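Local coordinates for tyrosinase (PDB 6JU8), which probably oxidises tyrosine and dopa to dopaquinone with molecular oxygen at a dinuclear copper centre, the chain comprising its central copper-binding part, at residues F46-T51 and K193-L197; V52-R56 and V117-A121; L170-V174 and I371-H375. The protein carries 1 engineered substitution. All blocks are in the same frame, centred on the assembly; numbering follows the deposited sequence.

Contact 1 of 3, residues F46-T51 and K193-L197; sequences FVEALT and KPNPL
Pro196 packs CB, CG and CD against helix 41-55 by van der Waals contact, while its carbonyl bonds to Gln54 NE2 of the same helix. Its CD meets Val47 CG1 at 3.7 Å, its CB meets Leu50 CG at 3.9 Å, and its CG rests against both Thr51 OG1 and Val47 O, 3.6 Å from each. Leu197 extends the apolar patch: CD2 lies 3.7 Å from Leu50 CD2 and reaches CZ of Phe46, whose CG stands opposite the backbone N (chi1 -172°), carrying the ring tip to Leu197. At the outer end the Glu48 chain, bent at chi2, presents OE2 to Lys193 NZ in a salt bridge whose modelled 2.5 Å is doubtful and implies no special strength.

A second shell fixes these groups. Thr51 OG1 donates to Val47 O at 2.7 Å, while Thr51 N reaches that oxygen from the opposite face of the carbonyl plane. A water donates to Thr51 OG1 (2.8 Å) and to Pro194 O. In an Asx turn Asn195 OD1 accepts from Leu197 N, and Asn195 ND2 is held by Met176 O.

Two donors thus grip the Val47 carbonyl, and the hydroxyl passes the polar link on through water; the charged pair keeps to the partly exposed margin.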
ATOM      1  N   PHE A  46      16.027  -1.366 -17.412  1.00 12.26           N
ATOM      2  CA  PHE A  46      16.171  -0.868 -16.049  1.00 11.73           C
ATOM      3  C   PHE A  46      15.509  -1.853 -15.089  1.00 11.34           C
ATOM      4  O   PHE A  46      16.091  -2.252 -14.077  1.00 11.81           O
ATOM      5  CB  PHE A  46      15.601   0.540 -15.938  1.00 12.02           C
ATOM      6  CG  PHE A  46      15.815   1.315 -14.667  1.00 11.86           C
ATOM      7  CD1 PHE A  46      16.633   0.891 -13.635  1.00 13.87           C
ATOM      8  CD2 PHE A  46      15.131   2.536 -14.497  1.00 11.77           C
ATOM      9  CE1 PHE A  46      16.807   1.633 -12.460  1.00 12.57           C
ATOM     10  CE2 PHE A  46      15.325   3.287 -13.350  1.00 11.77           C
ATOM     11  CZ  PHE A  46      16.163   2.855 -12.334  1.00 12.45           C
ATOM     12  N   VAL A  47      14.293  -2.294 -15.417  1.00 11.56           N
ATOM     13  CA  VAL A  47      13.604  -3.264 -14.551  1.00 11.74           C
ATOM     14  C   VAL A  47      14.377  -4.570 -14.430  1.00 12.16           C
ATOM     15  O   VAL A  47      14.566  -5.112 -13.334  1.00 11.77           O
ATOM     16  CB  VAL A  47      12.182  -3.541 -15.104  1.00 12.05           C
ATOM     17  CG1 VAL A  47      11.546  -4.721 -14.403  1.00 13.65           C
ATOM     18  CG2 VAL A  47      11.323  -2.292 -14.972  1.00 13.15           C
ATOM     19  N   GLU A  48      14.851  -5.103 -15.560  1.00 11.95           N
ATOM     20  CA  GLU A  48      15.501  -6.407 -15.528  1.00 12.81           C
ATOM     21  C   GLU A  48      16.861  -6.303 -14.845  1.00 13.01           C
ATOM     22  O   GLU A  48      17.207  -7.190 -14.060  1.00 13.73           O
ATOM     23  CB  GLU A  48      15.647  -6.994 -16.934  1.00 13.65           C
ATOM     24  CG  GLU A  48      14.318  -7.298 -17.616  1.00 15.20           C
ATOM     25  CD  GLU A  48      13.610  -8.552 -17.167  1.00 16.31           C
ATOM     26  OE1 GLU A  48      14.104  -9.283 -16.296  1.00 25.30           O
ATOM     27  OE2 GLU A  48      12.516  -8.841 -17.693  1.00 17.92           O
ATOM     28  N   ALA A  49      17.591  -5.231 -15.122  1.00 11.51           N
ATOM     29  CA  ALA A  49      18.897  -5.067 -14.465  1.00 11.44           C
ATOM     30  C   ALA A  49      18.751  -4.884 -12.959  1.00 10.94           C
ATOM     31  O   ALA A  49      19.495  -5.467 -12.157  1.00 11.71           O
ATOM     32  CB  ALA A  49      19.658  -3.891 -15.045  1.00 13.00           C
ATOM     33  N   LEU A  50      17.809  -4.016 -12.566  1.00 10.95           N
ATOM     34  CA  LEU A  50      17.695  -3.761 -11.128  1.00 11.37           C
ATOM     35  C   LEU A  50      17.204  -5.000 -10.397  1.00 10.84           C
ATOM     36  O   LEU A  50      17.597  -5.279  -9.267  1.00 11.44           O
ATOM     37  CB  LEU A  50      16.796  -2.562 -10.847  1.00 11.34           C
ATOM     38  CG  LEU A  50      16.727  -2.115  -9.393  1.00 11.18           C
ATOM     39  CD1 LEU A  50      18.098  -1.793  -8.811  1.00 15.04           C
ATOM     40  CD2 LEU A  50      15.837  -0.873  -9.275  1.00 11.16           C
ATOM     41  N   THR A  51      16.350  -5.769 -11.063  1.00 11.08           N
ATOM     42  CA  THR A  51      15.909  -7.030 -10.476  1.00 11.57           C
ATOM     43  C   THR A  51      17.084  -7.969 -10.217  1.00 11.86           C
ATOM     44  O   THR A  51      17.215  -8.522  -9.115  1.00 12.63           O
ATOM     45  CB  THR A  51      14.859  -7.725 -11.371  1.00 12.47           C
ATOM     46  OG1 THR A  51      13.718  -6.860 -11.422  1.00 12.27           O
ATOM     47  CG2 THR A  51      14.449  -9.057 -10.798  1.00 14.60           C
ATOM     48  N   LYS A 193       5.785  -7.940 -14.445  1.00 15.14           N
ATOM     49  CA  LYS A 193       6.714  -8.443 -13.444  1.00 14.70           C
ATOM     50  C   LYS A 193       6.652  -7.570 -12.207  1.00 13.86           C
ATOM     51  O   LYS A 193       6.328  -6.387 -12.291  1.00 14.10           O
ATOM     52  CB  LYS A 193       8.151  -8.505 -13.980  1.00 19.48           C
ATOM     53  CG  LYS A 193       8.307  -9.479 -15.149  1.00 19.57           C
ATOM     54  CD  LYS A 193       9.799  -9.688 -15.428  1.00 22.42           C
ATOM     55  CE  LYS A 193       9.974 -10.749 -16.508  1.00 26.23           C
ATOM     56  NZ  LYS A 193      11.412 -10.885 -16.870  1.00 33.26           N
ATOM     57  N   PRO A 194       7.043  -8.098 -11.053  1.00 12.80           N
ATOM     58  CA  PRO A 194       7.180  -7.219  -9.878  1.00 12.76           C
ATOM     59  C   PRO A 194       8.129  -6.072 -10.195  1.00 11.22           C
ATOM     60  O   PRO A 194       9.208  -6.274 -10.751  1.00 13.30           O
ATOM     61  CB  PRO A 194       7.781  -8.151  -8.822  1.00 14.70           C
ATOM     62  CG  PRO A 194       7.458  -9.538  -9.293  1.00 18.52           C
ATOM     63  CD  PRO A 194       7.440  -9.500 -10.801  1.00 15.57           C
ATOM     64  N   ASN A 195       7.725  -4.873  -9.777  1.00 11.30           N
ATOM     65  CA  ASN A 195       8.485  -3.670 -10.087  1.00 11.40           C
ATOM     66  C   ASN A 195       9.583  -3.434  -9.071  1.00 10.99           C
ATOM     67  O   ASN A 195       9.273  -3.179  -7.901  1.00 10.07           O
ATOM     68  CB  ASN A 195       7.485  -2.506 -10.079  1.00 11.52           C
ATOM     69  CG  ASN A 195       8.156  -1.181 -10.353  1.00 11.16           C
ATOM     70  OD1 ASN A 195       9.365  -1.112 -10.667  1.00 11.20           O
ATOM     71  ND2 ASN A 195       7.394  -0.119 -10.175  1.00 10.87           N
ATOM     72  N   PRO A 196      10.859  -3.503  -9.444  1.00 10.79           N
ATOM     73  CA  PRO A 196      11.941  -3.359  -8.452  1.00 10.55           C
ATOM     74  C   PRO A 196      12.100  -1.928  -7.930  1.00 10.32           C
ATOM     75  O   PRO A 196      12.874  -1.737  -6.981  1.00 10.50           O
ATOM     76  CB  PRO A 196      13.185  -3.826  -9.217  1.00 11.28           C
ATOM     77  CG  PRO A 196      12.857  -3.402 -10.639  1.00 11.74           C
ATOM     78  CD  PRO A 196      11.391  -3.716 -10.806  1.00 11.22           C
ATOM     79  N   LEU A 197      11.367  -0.965  -8.514  1.00  9.32           N
ATOM     80  CA  LEU A 197      11.398   0.393  -7.980  1.00  8.99           C
ATOM     81  C   LEU A 197      10.343   0.618  -6.906  1.00  8.67           C
ATOM     82  O   LEU A 197      10.354   1.657  -6.219  1.00 10.16           O
ATOM     83  CB  LEU A 197      11.212   1.415  -9.101  1.00 11.62           C
ATOM     84  CG  LEU A 197      12.370   1.493 -10.099  1.00 12.31           C
ATOM     85  CD1 LEU A 197      11.907   2.305 -11.290  1.00 18.47           C
ATOM     86  CD2 LEU A 197      13.604   2.072  -9.429  1.00 12.78           C
TER
HETATM   87  O   HOH W   1      11.158  -8.036 -11.035  1.00 16.60           O

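Contact 2 of 3, residues V52-R56 and V117-A121; sequences VIQNR and VIYEA
Ile53 reaches helix 103-129 with CD1, meeting three side chains within one turn of it. CG1 lies anti to the carbonyl carbon (chi1 -69°), and chi2 stretches the chain outward, which carries the terminal methyl to the helix backbone, 3.6 Å from Ile118 CA. Around that methyl stand Val117 CG1, Ile118 CG1 and Ala121 CB, each about 3.8 Å from Ile53 CD1. Ile118 crosses Ile53 at about a right angle, whereas Val117 runs more obliquely to it. The small side chain of Ala121 suits the approach, for this is where the two backbones come nearest.

This is helix-to-helix packing in the copper-binding core of tyrosinase. Helix 103-129 carries the copper ligand His107 near its beginning, and helix 41-55 lies against a later part of it; Ile118 remains about 12 Å, side chain to side chain, from the copper ligand His376. Ile118 also packs on Phe46, earlier in helix 41-55, and on Trp145, while Tyr64 of helix 64-69 touches Ile53.

Arg56, further along the chain, supplies the polar part. Its chain is extended from CG to NE and lies antiparallel alongside Val117, with NH1 3.8 Å from Val117 CG1. Ile53 CG1 lies over one face of the guanidinium, displaced toward the rim, so one isoleucine serves both the apolar packing and the flat cation. In the plane of that group, at its edge, a water accepts from Arg56 NH2 at 2.8 Å and donates to Val117 O at 2.9 Å. Val117 O also receives the helical bond from Ala121 N, so the water adds a second donor to a carbonyl already in use. Arg56 NH1 bonds to Leu62 O, which ties the guanidinium to the chain just ahead of helix 64-69.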
ATOM      1  N   VAL A  52      17.951  -8.180 -11.202  1.00 12.26           N
ATOM      2  CA  VAL A  52      19.150  -8.980 -11.021  1.00 12.12           C
ATOM      3  C   VAL A  52      19.995  -8.451  -9.876  1.00 10.80           C
ATOM      4  O   VAL A  52      20.416  -9.215  -9.004  1.00 12.77           O
ATOM      5  CB  VAL A  52      19.979  -9.010 -12.319  1.00 12.71           C
ATOM      6  CG1 VAL A  52      21.383  -9.541 -12.076  1.00 16.06           C
ATOM      7  CG2 VAL A  52      19.279  -9.846 -13.379  1.00 16.22           C
ATOM      8  N   ILE A  53      20.229  -7.148  -9.819  1.00 10.95           N
ATOM      9  CA  ILE A  53      21.069  -6.550  -8.785  1.00 10.71           C
ATOM     10  C   ILE A  53      20.469  -6.791  -7.401  1.00 11.64           C
ATOM     11  O   ILE A  53      21.176  -7.119  -6.435  1.00 11.64           O
ATOM     12  CB  ILE A  53      21.295  -5.054  -9.068  1.00 11.33           C
ATOM     13  CG1 ILE A  53      22.181  -4.862 -10.317  1.00 12.32           C
ATOM     14  CG2 ILE A  53      21.939  -4.357  -7.890  1.00 12.50           C
ATOM     15  CD1 ILE A  53      22.038  -3.503 -10.982  1.00 13.10           C
ATOM     16  N   GLN A  54      19.137  -6.659  -7.284  1.00 10.61           N
ATOM     17  CA  GLN A  54      18.466  -6.878  -6.003  1.00 10.98           C
ATOM     18  C   GLN A  54      18.517  -8.341  -5.591  1.00 11.94           C
ATOM     19  O   GLN A  54      18.488  -8.617  -4.384  1.00 13.88           O
ATOM     20  CB  GLN A  54      16.990  -6.448  -6.133  1.00 10.98           C
ATOM     21  CG  GLN A  54      16.895  -4.914  -6.095  1.00 11.57           C
ATOM     22  CD  GLN A  54      15.489  -4.390  -6.267  1.00 10.23           C
ATOM     23  OE1 GLN A  54      14.597  -5.157  -6.661  1.00 12.56           O
ATOM     24  NE2 GLN A  54      15.286  -3.108  -6.005  1.00 11.75           N
ATOM     25  N   ASN A  55      18.594  -9.280  -6.525  1.00 12.24           N
ATOM     26  CA  ASN A  55      18.630 -10.706  -6.199  1.00 13.41           C
ATOM     27  C   ASN A  55      20.038 -11.245  -5.982  1.00 12.39           C
ATOM     28  O   ASN A  55      20.206 -12.437  -5.672  1.00 16.05           O
ATOM     29  CB  ASN A  55      17.922 -11.517  -7.284  1.00 16.09           C
ATOM     30  CG  ASN A  55      16.427 -11.243  -7.321  1.00 21.33           C
ATOM     31  OD1 ASN A  55      15.848 -10.828  -6.321  1.00 43.72           O
ATOM     32  ND2 ASN A  55      15.813 -11.484  -8.472  1.00 27.19           N
ATOM     33  N   ARG A  56      21.073 -10.423  -6.123  1.00 13.43           N
ATOM     34  CA  ARG A  56      22.446 -10.888  -5.858  1.00 14.08           C
ATOM     35  C   ARG A  56      22.581 -11.106  -4.354  1.00 13.25           C
ATOM     36  O   ARG A  56      21.913 -10.427  -3.581  1.00 15.46           O
ATOM     37  CB  ARG A  56      23.471  -9.873  -6.345  1.00 12.95           C
ATOM     38  CG  ARG A  56      23.572  -9.758  -7.861  1.00 11.90           C
ATOM     39  CD  ARG A  56      24.336  -8.494  -8.230  1.00 13.41           C
ATOM     40  NE  ARG A  56      24.510  -8.373  -9.658  1.00 12.40           N
ATOM     41  CZ  ARG A  56      25.050  -7.386 -10.347  1.00 12.49           C
ATOM     42  NH1 ARG A  56      25.479  -6.321  -9.695  1.00 12.63           N
ATOM     43  NH2 ARG A  56      25.152  -7.452 -11.680  1.00 14.25           N
ATOM     44  N   VAL A 117      26.662   0.471 -11.958  1.00 11.42           N
ATOM     45  CA  VAL A 117      26.362  -0.939 -11.684  1.00 10.66           C
ATOM     46  C   VAL A 117      25.148  -1.392 -12.474  1.00  9.48           C
ATOM     47  O   VAL A 117      25.111  -2.494 -13.039  1.00 11.31           O
ATOM     48  CB  VAL A 117      26.163  -1.167 -10.174  1.00 11.51           C
ATOM     49  CG1 VAL A 117      25.600  -2.550  -9.895  1.00 11.58           C
ATOM     50  CG2 VAL A 117      27.506  -0.949  -9.465  1.00 11.84           C
ATOM     51  N   ILE A 118      24.111  -0.543 -12.503  1.00 10.18           N
ATOM     52  CA  ILE A 118      22.937  -0.858 -13.314  1.00 10.18           C
ATOM     53  C   ILE A 118      23.250  -1.015 -14.792  1.00 10.31           C
ATOM     54  O   ILE A 118      22.842  -2.019 -15.410  1.00 11.69           O
ATOM     55  CB  ILE A 118      21.837   0.205 -13.089  1.00 10.85           C
ATOM     56  CG1 ILE A 118      21.291   0.140 -11.658  1.00 11.41           C
ATOM     57  CG2 ILE A 118      20.724   0.012 -14.127  1.00 13.41           C
ATOM     58  CD1 ILE A 118      20.488   1.374 -11.282  1.00 11.88           C
ATOM     59  N   TYR A 119      23.992  -0.082 -15.370  1.00 11.01           N
ATOM     60  CA  TYR A 119      24.403  -0.162 -16.763  1.00 11.30           C
ATOM     61  C   TYR A 119      25.157  -1.456 -17.030  1.00 12.38           C
ATOM     62  O   TYR A 119      24.906  -2.137 -18.014  1.00 13.70           O
ATOM     63  CB  TYR A 119      25.292   1.040 -17.094  1.00 12.38           C
ATOM     64  CG  TYR A 119      26.002   0.964 -18.430  1.00 12.41           C
ATOM     65  CD1 TYR A 119      25.345   1.293 -19.614  1.00 14.44           C
ATOM     66  CD2 TYR A 119      27.353   0.589 -18.501  1.00 13.49           C
ATOM     67  CE1 TYR A 119      26.012   1.237 -20.850  1.00 15.27           C
ATOM     68  CE2 TYR A 119      28.001   0.538 -19.717  1.00 14.58           C
ATOM     69  CZ  TYR A 119      27.334   0.853 -20.880  1.00 15.95           C
ATOM     70  OH  TYR A 119      28.016   0.798 -22.076  1.00 19.95           O
ATOM     71  N   GLU A 120      26.114  -1.801 -16.165  1.00 12.35           N
ATOM     72  CA  GLU A 120      26.844  -3.064 -16.366  1.00 12.98           C
ATOM     73  C   GLU A 120      25.930  -4.278 -16.339  1.00 13.52           C
ATOM     74  O   GLU A 120      26.114  -5.201 -17.156  1.00 13.24           O
ATOM     75  CB  GLU A 120      27.963  -3.157 -15.306  1.00 14.45           C
ATOM     76  CG  GLU A 120      29.056  -2.145 -15.602  1.00 15.80           C
ATOM     77  CD  GLU A 120      30.092  -2.003 -14.501  1.00 16.97           C
ATOM     78  OE1 GLU A 120      29.979  -2.678 -13.462  1.00 23.30           O
ATOM     79  OE2 GLU A 120      31.014  -1.184 -14.689  1.00 16.56           O
ATOM     80  N   ALA A 121      24.922  -4.271 -15.459  1.00 12.44           N
ATOM     81  CA  ALA A 121      23.957  -5.364 -15.441  1.00 12.17           C
ATOM     82  C   ALA A 121      23.100  -5.332 -16.700  1.00 11.60           C
ATOM     83  O   ALA A 121      22.673  -6.373 -17.223  1.00 13.51           O
ATOM     84  CB  ALA A 121      23.094  -5.300 -14.183  1.00 12.75           C
TER
HETATM   85  O   HOH W   2      26.363  -4.972 -12.232  1.00 14.89           O

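Contact 3 of 3, residues L170-V174 and I371-H375; sequences LPILV and IFWLH
The 371-375 part of helix 371-389, which bears the copper ligand His376, is backed by the 170-174 loop that precedes strand 178-182. Ile371 and Leu374, one turn apart, face that loop. With CG1 anti to the backbone N (chi1 -158°) and the chain extended beyond it, Ile371 sends CD1 between three residues: Leu170 CD2 and Pro171 CD each stand 3.8 Å from that methyl, and Val174 CG1 is a little farther off. The other branch of Val174 serves the neighbouring residue, CG2 meeting Leu374 CD1 at 3.8 Å with the two side chains alongside each other, head to tail. A weak backbone bond from Val174 N to Pro171 O spans the turn that holds Pro171 and Val174, the two loop residues facing Leu374.

Further out, Val339 of helix 328-340, which carries the ligands His332 and His336, touches Leu170 and Ile371. His375, on another side of the helix, bonds through NE2 to His332 O. The Ile371 side chain itself lies about 9 Å from a copper ion.

Built from carbon alone, this interface has little directional preference; dispersion and shape fit hold it, while polar and ring contacts of the helix, such as those of His375, lie elsewhere.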
ATOM      1  N   LEU A 170       4.947  11.488  -5.744  1.00  9.80           N
ATOM      2  CA  LEU A 170       5.939  10.445  -6.043  1.00  9.30           C
ATOM      3  C   LEU A 170       5.889  10.021  -7.512  1.00  9.08           C
ATOM      4  O   LEU A 170       4.853  10.098  -8.168  1.00 10.55           O
ATOM      5  CB  LEU A 170       5.692   9.191  -5.200  1.00  9.48           C
ATOM      6  CG  LEU A 170       5.759   9.331  -3.689  1.00 10.22           C
ATOM      7  CD1 LEU A 170       5.720   7.976  -2.981  1.00 10.99           C
ATOM      8  CD2 LEU A 170       6.947  10.132  -3.214  1.00 13.68           C
ATOM      9  N   PRO A 171       6.990   9.524  -8.067  1.00  9.72           N
ATOM     10  CA  PRO A 171       6.964   9.067  -9.472  1.00  9.80           C
ATOM     11  C   PRO A 171       5.859   8.048  -9.730  1.00  9.42           C
ATOM     12  O   PRO A 171       5.602   7.142  -8.919  1.00 10.34           O
ATOM     13  CB  PRO A 171       8.308   8.334  -9.620  1.00 12.03           C
ATOM     14  CG  PRO A 171       9.194   9.021  -8.628  1.00 11.07           C
ATOM     15  CD  PRO A 171       8.304   9.319  -7.429  1.00 10.62           C
ATOM     16  N   ILE A 172       5.278   8.165 -10.923  1.00  9.87           N
ATOM     17  CA  ILE A 172       4.318   7.153 -11.382  1.00 10.85           C
ATOM     18  C   ILE A 172       4.846   5.752 -11.109  1.00 10.69           C
ATOM     19  O   ILE A 172       4.186   4.895 -10.503  1.00 10.94           O
ATOM     20  CB  ILE A 172       4.014   7.318 -12.880  1.00 12.07           C
ATOM     21  CG1 ILE A 172       3.383   8.681 -13.227  1.00 13.53           C
ATOM     22  CG2 ILE A 172       3.124   6.195 -13.363  1.00 13.74           C
ATOM     23  CD1 ILE A 172       3.491   9.058 -14.694  1.00 12.60           C
ATOM     24  N   LEU A 173       6.064   5.516 -11.611  1.00 10.19           N
ATOM     25  CA  LEU A 173       6.553   4.130 -11.626  1.00 11.08           C
ATOM     26  C   LEU A 173       6.795   3.648 -10.211  1.00 11.83           C
ATOM     27  O   LEU A 173       6.672   2.456  -9.919  1.00 12.38           O
ATOM     28  CB  LEU A 173       7.810   4.094 -12.515  1.00 14.50           C
ATOM     29  CG  LEU A 173       8.468   2.740 -12.702  1.00 15.65           C
ATOM     30  CD1 LEU A 173       7.497   1.733 -13.301  1.00 16.74           C
ATOM     31  CD2 LEU A 173       9.691   2.874 -13.617  1.00 18.31           C
ATOM     32  N   VAL A 174       7.157   4.547  -9.285  1.00 10.06           N
ATOM     33  CA  VAL A 174       7.399   4.118  -7.900  1.00 11.97           C
ATOM     34  C   VAL A 174       6.133   3.606  -7.240  1.00 10.96           C
ATOM     35  O   VAL A 174       6.195   2.799  -6.295  1.00 12.26           O
ATOM     36  CB  VAL A 174       8.041   5.299  -7.152  1.00 13.97           C
ATOM     37  CG1 VAL A 174       7.835   5.271  -5.664  1.00 15.80           C
ATOM     38  CG2 VAL A 174       9.542   5.396  -7.465  1.00 13.34           C
ATOM     39  N   ILE A 371      13.371   4.491  -4.106  1.00  8.24           N
ATOM     40  CA  ILE A 371      13.221   5.910  -4.410  1.00  8.51           C
ATOM     41  C   ILE A 371      14.395   6.750  -3.903  1.00  8.56           C
ATOM     42  O   ILE A 371      14.607   7.869  -4.391  1.00  9.17           O
ATOM     43  CB  ILE A 371      11.893   6.481  -3.878  1.00  8.70           C
ATOM     44  CG1 ILE A 371      11.514   7.752  -4.652  1.00 10.76           C
ATOM     45  CG2 ILE A 371      11.932   6.680  -2.372  1.00 11.15           C
ATOM     46  CD1 ILE A 371      10.185   8.356  -4.253  1.00 11.37           C
ATOM     47  N   PHE A 372      15.148   6.262  -2.920  1.00  8.22           N
ATOM     48  CA  PHE A 372      16.324   6.957  -2.403  1.00  8.03           C
ATOM     49  C   PHE A 372      17.170   7.497  -3.550  1.00  8.12           C
ATOM     50  O   PHE A 372      17.616   8.651  -3.563  1.00  8.40           O
ATOM     51  CB  PHE A 372      17.163   5.996  -1.548  1.00  8.51           C
ATOM     52  CG  PHE A 372      18.477   6.584  -1.097  1.00  8.52           C
ATOM     53  CD1 PHE A 372      19.605   6.474  -1.903  1.00  8.99           C
ATOM     54  CD2 PHE A 372      18.567   7.239   0.130  1.00  9.24           C
ATOM     55  CE1 PHE A 372      20.809   7.034  -1.487  1.00  9.64           C
ATOM     56  CE2 PHE A 372      19.754   7.777   0.561  1.00  9.40           C
ATOM     57  CZ  PHE A 372      20.871   7.656  -0.260  1.00  9.98           C
ATOM     58  N   TRP A 373      17.457   6.641  -4.522  1.00  8.36           N
ATOM     59  CA  TRP A 373      18.411   6.963  -5.572  1.00  8.83           C
ATOM     60  C   TRP A 373      17.846   7.989  -6.539  1.00  8.85           C
ATOM     61  O   TRP A 373      18.581   8.787  -7.105  1.00  8.64           O
ATOM     62  CB  TRP A 373      18.746   5.657  -6.303  1.00  9.00           C
ATOM     63  CG  TRP A 373      19.137   4.547  -5.365  1.00  9.06           C
ATOM     64  CD1 TRP A 373      18.317   3.577  -4.845  1.00  9.75           C
ATOM     65  CD2 TRP A 373      20.452   4.274  -4.849  1.00  9.38           C
ATOM     66  NE1 TRP A 373      19.035   2.732  -4.025  1.00 10.57           N
ATOM     67  CE2 TRP A 373      20.354   3.139  -4.024  1.00  9.92           C
ATOM     68  CE3 TRP A 373      21.714   4.884  -5.010  1.00  9.15           C
ATOM     69  CZ2 TRP A 373      21.457   2.599  -3.367  1.00 11.38           C
ATOM     70  CZ3 TRP A 373      22.813   4.346  -4.349  1.00 10.49           C
ATOM     71  CH2 TRP A 373      22.681   3.203  -3.526  1.00 11.23           C
ATOM     72  N   LEU A 374      16.529   7.939  -6.731  1.00  9.09           N
ATOM     73  CA  LEU A 374      15.841   8.904  -7.609  1.00  8.68           C
ATOM     74  C   LEU A 374      15.771  10.277  -6.973  1.00  7.95           C
ATOM     75  O   LEU A 374      15.979  11.293  -7.646  1.00  8.78           O
ATOM     76  CB  LEU A 374      14.443   8.367  -7.919  1.00 10.46           C
ATOM     77  CG  LEU A 374      14.355   6.952  -8.482  1.00  9.90           C
ATOM     78  CD1 LEU A 374      12.894   6.583  -8.718  1.00 11.94           C
ATOM     79  CD2 LEU A 374      15.175   6.765  -9.754  1.00 12.43           C
ATOM     80  N   HIS A 375      15.543  10.288  -5.665  1.00  7.91           N
ATOM     81  CA  HIS A 375      15.662  11.529  -4.885  1.00  8.41           C
ATOM     82  C   HIS A 375      17.069  12.094  -5.000  1.00  8.14           C
ATOM     83  O   HIS A 375      17.274  13.281  -5.315  1.00  8.46           O
ATOM     84  CB  HIS A 375      15.307  11.214  -3.427  1.00  8.45           C
ATOM     85  CG  HIS A 375      15.409  12.373  -2.497  1.00  8.06           C
ATOM     86  ND1 HIS A 375      14.944  13.632  -2.807  1.00  9.08           N
ATOM     87  CD2 HIS A 375      15.884  12.413  -1.214  1.00  9.62           C
ATOM     88  CE1 HIS A 375      15.161  14.411  -1.751  1.00  9.29           C
ATOM     89  NE2 HIS A 375      15.730  13.712  -0.769  1.00  9.85           N
TER

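All three contacts are buried, but to different depths: contact 3 is centred about 8 Å from the centre of the chain, contacts 1 and 2 about 16 Å. Their chemistry differs too. Contact 3, beside the copper-bearing helices, is purely apolar, whereas contacts 1 and 2 mix an apolar centre with a cationic side chain and a bridging water nearer the outside. Contacts 1 and 2 share helix 41-55 and are joined directly, through the Gln54 amide and through Ala49 packing on Ala121. Contact 1 also meets contact 3, where Leu197 O lies beside Val174 CG2. Contacts 2 and 3 do not touch; 193-197 lies against both helix 41-55 and the 170-174 loop.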